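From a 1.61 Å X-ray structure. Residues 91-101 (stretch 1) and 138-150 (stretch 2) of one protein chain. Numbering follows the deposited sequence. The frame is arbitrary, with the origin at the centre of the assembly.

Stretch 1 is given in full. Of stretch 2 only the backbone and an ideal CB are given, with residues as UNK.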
# COMPACT_ATOMS: atom_id res chain seq x y z
N ALA A 91 -0.20 -9.49 -0.79
CA ALA A 91 0.83 -8.86 -1.59
C ALA A 91 2.16 -9.61 -1.48
O ALA A 91 2.80 -9.91 -2.49
CB ALA A 91 1.02 -7.41 -1.15
N LEU A 92 2.57 -9.91 -0.25
CA LEU A 92 3.84 -10.59 -0.01
C LEU A 92 3.86 -12.03 -0.51
O LEU A 92 4.90 -12.53 -0.92
CB LEU A 92 4.19 -10.53 1.47
CG LEU A 92 4.46 -9.10 1.95
CD1 LEU A 92 4.73 -9.10 3.44
CD2 LEU A 92 5.65 -8.52 1.19
N LYS A 93 2.70 -12.68 -0.50
CA LYS A 93 2.59 -14.05 -0.98
C LYS A 93 2.85 -14.05 -2.49
O LYS A 93 3.50 -14.95 -3.03
CB LYS A 93 1.18 -14.57 -0.68
CG LYS A 93 0.87 -15.97 -1.19
CD LYS A 93 -0.57 -16.32 -0.84
CE LYS A 93 -0.98 -17.68 -1.37
NZ LYS A 93 -2.39 -17.97 -0.98
N HIS A 94 2.36 -13.02 -3.17
CA HIS A 94 2.51 -12.88 -4.61
C HIS A 94 3.89 -12.36 -5.02
O HIS A 94 4.37 -12.68 -6.11
CB HIS A 94 1.44 -11.93 -5.16
CG HIS A 94 1.51 -11.73 -6.64
ND1 HIS A 94 0.96 -12.61 -7.55
CD2 HIS A 94 2.06 -10.73 -7.38
CE1 HIS A 94 1.17 -12.16 -8.77
NE2 HIS A 94 1.83 -11.02 -8.70
N ALA A 95 4.51 -11.57 -4.16
CA ALA A 95 5.81 -10.96 -4.43
C ALA A 95 6.79 -11.87 -5.17
O ALA A 95 6.98 -13.02 -4.79
CB ALA A 95 6.44 -10.48 -3.13
N LYS A 96 7.41 -11.34 -6.23
CA LYS A 96 8.38 -12.09 -7.02
C LYS A 96 9.80 -11.63 -6.71
O LYS A 96 10.77 -12.23 -7.18
CB LYS A 96 8.10 -11.92 -8.51
CG LYS A 96 6.66 -12.21 -8.92
CD LYS A 96 6.19 -13.57 -8.44
CE LYS A 96 4.73 -13.81 -8.83
NZ LYS A 96 4.15 -14.99 -8.14
N GLU A 97 9.92 -10.56 -5.92
CA GLU A 97 11.22 -10.03 -5.53
C GLU A 97 11.26 -10.01 -4.00
O GLU A 97 10.22 -10.10 -3.35
CB GLU A 97 11.43 -8.62 -6.08
CG GLU A 97 11.38 -8.53 -7.61
CD GLU A 97 11.89 -7.20 -8.13
OE1 GLU A 97 11.43 -6.15 -7.63
OE2 GLU A 97 12.75 -7.19 -9.03
N GLU A 98 12.46 -9.89 -3.43
CA GLU A 98 12.62 -9.90 -1.98
C GLU A 98 12.00 -8.71 -1.24
O GLU A 98 11.55 -8.86 -0.10
CB GLU A 98 14.11 -9.98 -1.62
CG GLU A 98 14.39 -9.98 -0.13
CD GLU A 98 13.66 -11.09 0.60
OE1 GLU A 98 13.89 -12.27 0.26
OE2 GLU A 98 12.86 -10.79 1.51
N ASN A 99 11.99 -7.55 -1.88
CA ASN A 99 11.41 -6.36 -1.27
C ASN A 99 10.43 -5.73 -2.25
O ASN A 99 10.75 -5.55 -3.43
CB ASN A 99 12.51 -5.36 -0.92
CG ASN A 99 13.52 -5.93 0.05
OD1 ASN A 99 13.19 -6.30 1.17
ND2 ASN A 99 14.78 -6.00 -0.38
N VAL A 100 9.22 -5.42 -1.78
CA VAL A 100 8.22 -4.82 -2.65
C VAL A 100 7.60 -3.61 -1.99
O VAL A 100 7.57 -3.50 -0.76
CB VAL A 100 7.10 -5.84 -3.01
CG1 VAL A 100 7.71 -7.06 -3.70
CG2 VAL A 100 6.34 -6.25 -1.75
N PHE A 101 7.11 -2.68 -2.80
CA PHE A 101 6.47 -1.50 -2.26
C PHE A 101 4.99 -1.78 -2.02
O PHE A 101 4.37 -2.56 -2.75
CB PHE A 101 6.62 -0.30 -3.21
CG PHE A 101 6.57 1.02 -2.50
CD1 PHE A 101 5.36 1.64 -2.24
CD2 PHE A 101 7.74 1.61 -2.03
CE1 PHE A 101 5.30 2.83 -1.51
CE2 PHE A 101 7.70 2.80 -1.31
CZ PHE A 101 6.47 3.41 -1.05
N UNK A 138 2.32 2.54 3.43
CA UNK A 138 3.11 3.35 2.51
C UNK A 138 4.56 3.02 2.84
O UNK A 138 5.18 3.64 3.72
CB UNK A 138 2.81 4.84 2.64
N UNK A 139 5.10 2.02 2.17
CA UNK A 139 6.47 1.64 2.44
C UNK A 139 6.94 0.41 1.71
O UNK A 139 6.24 -0.12 0.84
CB UNK A 139 6.65 1.42 3.94
N UNK A 140 8.13 -0.05 2.06
CA UNK A 140 8.71 -1.23 1.46
C UNK A 140 8.70 -2.33 2.49
O UNK A 140 9.15 -2.14 3.62
CB UNK A 140 10.13 -0.96 0.95
N UNK A 141 8.17 -3.48 2.09
CA UNK A 141 8.08 -4.66 2.94
C UNK A 141 8.87 -5.81 2.35
O UNK A 141 8.90 -5.98 1.13
CB UNK A 141 6.62 -5.07 3.14
N UNK A 142 9.50 -6.60 3.22
CA UNK A 142 10.29 -7.75 2.80
C UNK A 142 9.45 -9.02 2.76
O UNK A 142 8.64 -9.28 3.65
CB UNK A 142 11.48 -7.94 3.74
N UNK A 143 9.64 -9.82 1.71
CA UNK A 143 8.90 -11.06 1.57
C UNK A 143 9.24 -12.01 2.71
O UNK A 143 8.46 -12.90 3.05
CB UNK A 143 9.20 -11.71 0.22
N UNK A 144 10.41 -11.81 3.31
CA UNK A 144 10.87 -12.66 4.41
C UNK A 144 9.96 -12.55 5.63
O UNK A 144 10.05 -13.35 6.56
CB UNK A 144 12.30 -12.29 4.80
N UNK A 145 9.06 -11.57 5.61
CA UNK A 145 8.13 -11.36 6.71
C UNK A 145 6.89 -12.25 6.58
O UNK A 145 6.09 -12.35 7.50
CB UNK A 145 7.72 -9.89 6.77
N UNK A 146 6.73 -12.88 5.42
CA UNK A 146 5.57 -13.73 5.16
C UNK A 146 5.26 -14.74 6.27
O UNK A 146 4.12 -14.84 6.71
CB UNK A 146 5.79 -14.48 3.85
N UNK A 147 6.27 -15.47 6.72
CA UNK A 147 6.07 -16.47 7.77
C UNK A 147 5.48 -15.86 9.05
O UNK A 147 4.55 -16.41 9.64
CB UNK A 147 7.40 -17.16 8.09
N UNK A 148 6.04 -14.73 9.47
CA UNK A 148 5.59 -14.05 10.67
C UNK A 148 4.19 -13.46 10.53
O UNK A 148 3.37 -13.55 11.45
CB UNK A 148 6.58 -12.94 11.04
N UNK A 149 3.91 -12.86 9.37
CA UNK A 149 2.60 -12.28 9.13
C UNK A 149 1.55 -13.38 9.16
O UNK A 149 0.49 -13.25 9.77
CB UNK A 149 2.57 -11.53 7.80
N UNK A 150 1.87 -14.49 8.50
CA UNK A 150 0.96 -15.62 8.44
C UNK A 150 0.71 -16.17 9.83
O UNK A 150 -0.41 -16.57 10.16
CB UNK A 150 1.51 -16.71 7.52

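Position 138 lies at a corner of the chain, and its CA-to-CB bond points away from stretch 1. The ideal CB lies 5.2 Å from Phe 101 CE1, so many side chains would fit. It is Val 138, whose CG1 comes to 4.4 Å from Phe 101 CZ.

Position 139 has phi/psi of 175/-172, an extended conformation most easily adopted without a side chain. It is Gly 139, with CA over the face of the Phe 101 ring, 4.3 Å from its centroid in a CH-pi contact.

Position 140 pairs with Phe 101. Its ideal CB shares a sheet face with Asn 99 and Phe 101, 4.6 Å from Phe 101 CD2. A beta-branched or other apolar residue would suit. It is Val 140; CG2 packs 3.5 Å from Phe 101 CD2 and CG1 3.8 Å from Asn 99 CB.

Position 141 pairs with Val 100. Its N donates to Val 100 O (2.9 Å), and its O accepts from Val 100 N (3.0 Å). The ideal CB is on the Val 100 face, 4.1 Å from Leu 92 CD2, so an apolar or aromatic residue would suit. It is Tyr 141, whose CB packs against Leu 92 while the end of the side chain leads away.

Position 142 pairs with Asn 99. The ideal CB is 3.5 Å from Asn 99 OD1 and 3.9 Å from Glu 98 OE2. Two acceptors so close favour a small donor; serine or threonine would answer. It is Ser 142, whose OG donates to Glu 98 OE2 (2.7 Å). A water donates to Ser 142 OG (2.7 Å) and also lies 2.7 Å from Asn 99 OD1.

Position 143 donates its N to Glu 98 O (2.8 Å). Beyond its CB lie the carbonyls at and just past the end of the helix of stretch 1, a site for a long cationic chain. It is Lys 143. An extended chain turns at chi4 (p), and NZ donates to Leu 92 O (2.6 Å), Ala 95 O (3.1 Å) and, weakly, Lys 93 O (3.2 Å).

Position 144 donates its N to Glu 98 OE2 (3.2 Å). Polar or basic residues would suit. It is Lys 144; NZ stays 4.6 Å from Glu 98 OE1, beyond a salt bridge.

At 145 CA-to-CB points sideways, with the ideal CB 4.5 Å from Leu 92 CD1. An apolar chain would suit, though others could fit. It is Leu 145, which buries no surface against stretch 1.

At 146 and 149 CA-to-CB points toward stretch 1, and the nearest atoms to the ideal CBs belong to Leu 92. Apolar chains would suit both. They are Leu 146, with CD1 4.1 Å from Leu 92 CB, and Ile 149, with CD1 3.3 Å from Leu 92 CD1.

Positions 147, 148 and 150 have nothing of stretch 1 near CB; polar residues would serve. They are Glu 147, Lys 148 and Glu 150.

Stretch 2 (138-150) VGVYSKKLLEKIE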
# COMPACT_ATOMS: atom_id res chain seq x y z
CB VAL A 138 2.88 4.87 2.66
CG1 VAL A 138 3.80 5.63 1.71
CG2 VAL A 138 1.42 5.22 2.34
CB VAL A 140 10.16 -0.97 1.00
CG1 VAL A 140 10.76 -2.23 0.37
CG2 VAL A 140 10.18 0.18 -0.00
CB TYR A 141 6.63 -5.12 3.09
CG TYR A 141 5.81 -4.33 4.09
CD1 TYR A 141 5.33 -3.06 3.78
CD2 TYR A 141 5.54 -4.85 5.35
CE1 TYR A 141 4.59 -2.32 4.71
CE2 TYR A 141 4.81 -4.13 6.28
CZ TYR A 141 4.34 -2.87 5.96
OH TYR A 141 3.64 -2.17 6.91
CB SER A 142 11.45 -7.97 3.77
OG SER A 142 12.12 -9.19 3.50
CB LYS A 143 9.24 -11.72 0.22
CG LYS A 143 8.34 -12.87 -0.14
CD LYS A 143 8.76 -13.50 -1.46
CE LYS A 143 7.89 -14.70 -1.79
NZ LYS A 143 6.47 -14.31 -2.04
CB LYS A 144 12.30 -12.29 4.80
CG LYS A 144 13.33 -12.62 3.73
CD LYS A 144 14.75 -12.27 4.16
CE LYS A 144 15.75 -12.63 3.07
NZ LYS A 144 17.16 -12.36 3.47
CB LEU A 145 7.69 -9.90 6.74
CG LEU A 145 8.79 -8.86 6.89
CD1 LEU A 145 8.21 -7.50 6.63
CD2 LEU A 145 9.39 -8.94 8.29
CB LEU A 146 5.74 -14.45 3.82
CG LEU A 146 4.49 -15.12 3.26
CD1 LEU A 146 3.33 -14.13 3.22
CD2 LEU A 146 4.79 -15.64 1.87
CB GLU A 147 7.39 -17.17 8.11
CG GLU A 147 7.30 -18.09 9.31
CD GLU A 147 8.59 -18.85 9.57
OE1 GLU A 147 9.63 -18.19 9.78
OE2 GLU A 147 8.56 -20.10 9.56
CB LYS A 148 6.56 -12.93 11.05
CG LYS A 148 7.88 -13.42 11.65
CD LYS A 148 7.87 -13.33 13.17
CE LYS A 148 6.75 -14.14 13.80
NZ LYS A 148 6.78 -14.04 15.29
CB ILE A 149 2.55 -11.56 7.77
CG1 ILE A 149 3.52 -10.38 7.76
CG2 ILE A 149 1.13 -11.10 7.47
CD1 ILE A 149 3.55 -9.60 6.47
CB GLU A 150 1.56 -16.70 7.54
CG GLU A 150 0.56 -17.75 7.12
CD GLU A 150 1.20 -18.83 6.29
OE1 GLU A 150 1.72 -18.52 5.20
OE2 GLU A 150 1.17 -19.99 6.74
O HOH W 1 14.44 -8.17 2.63
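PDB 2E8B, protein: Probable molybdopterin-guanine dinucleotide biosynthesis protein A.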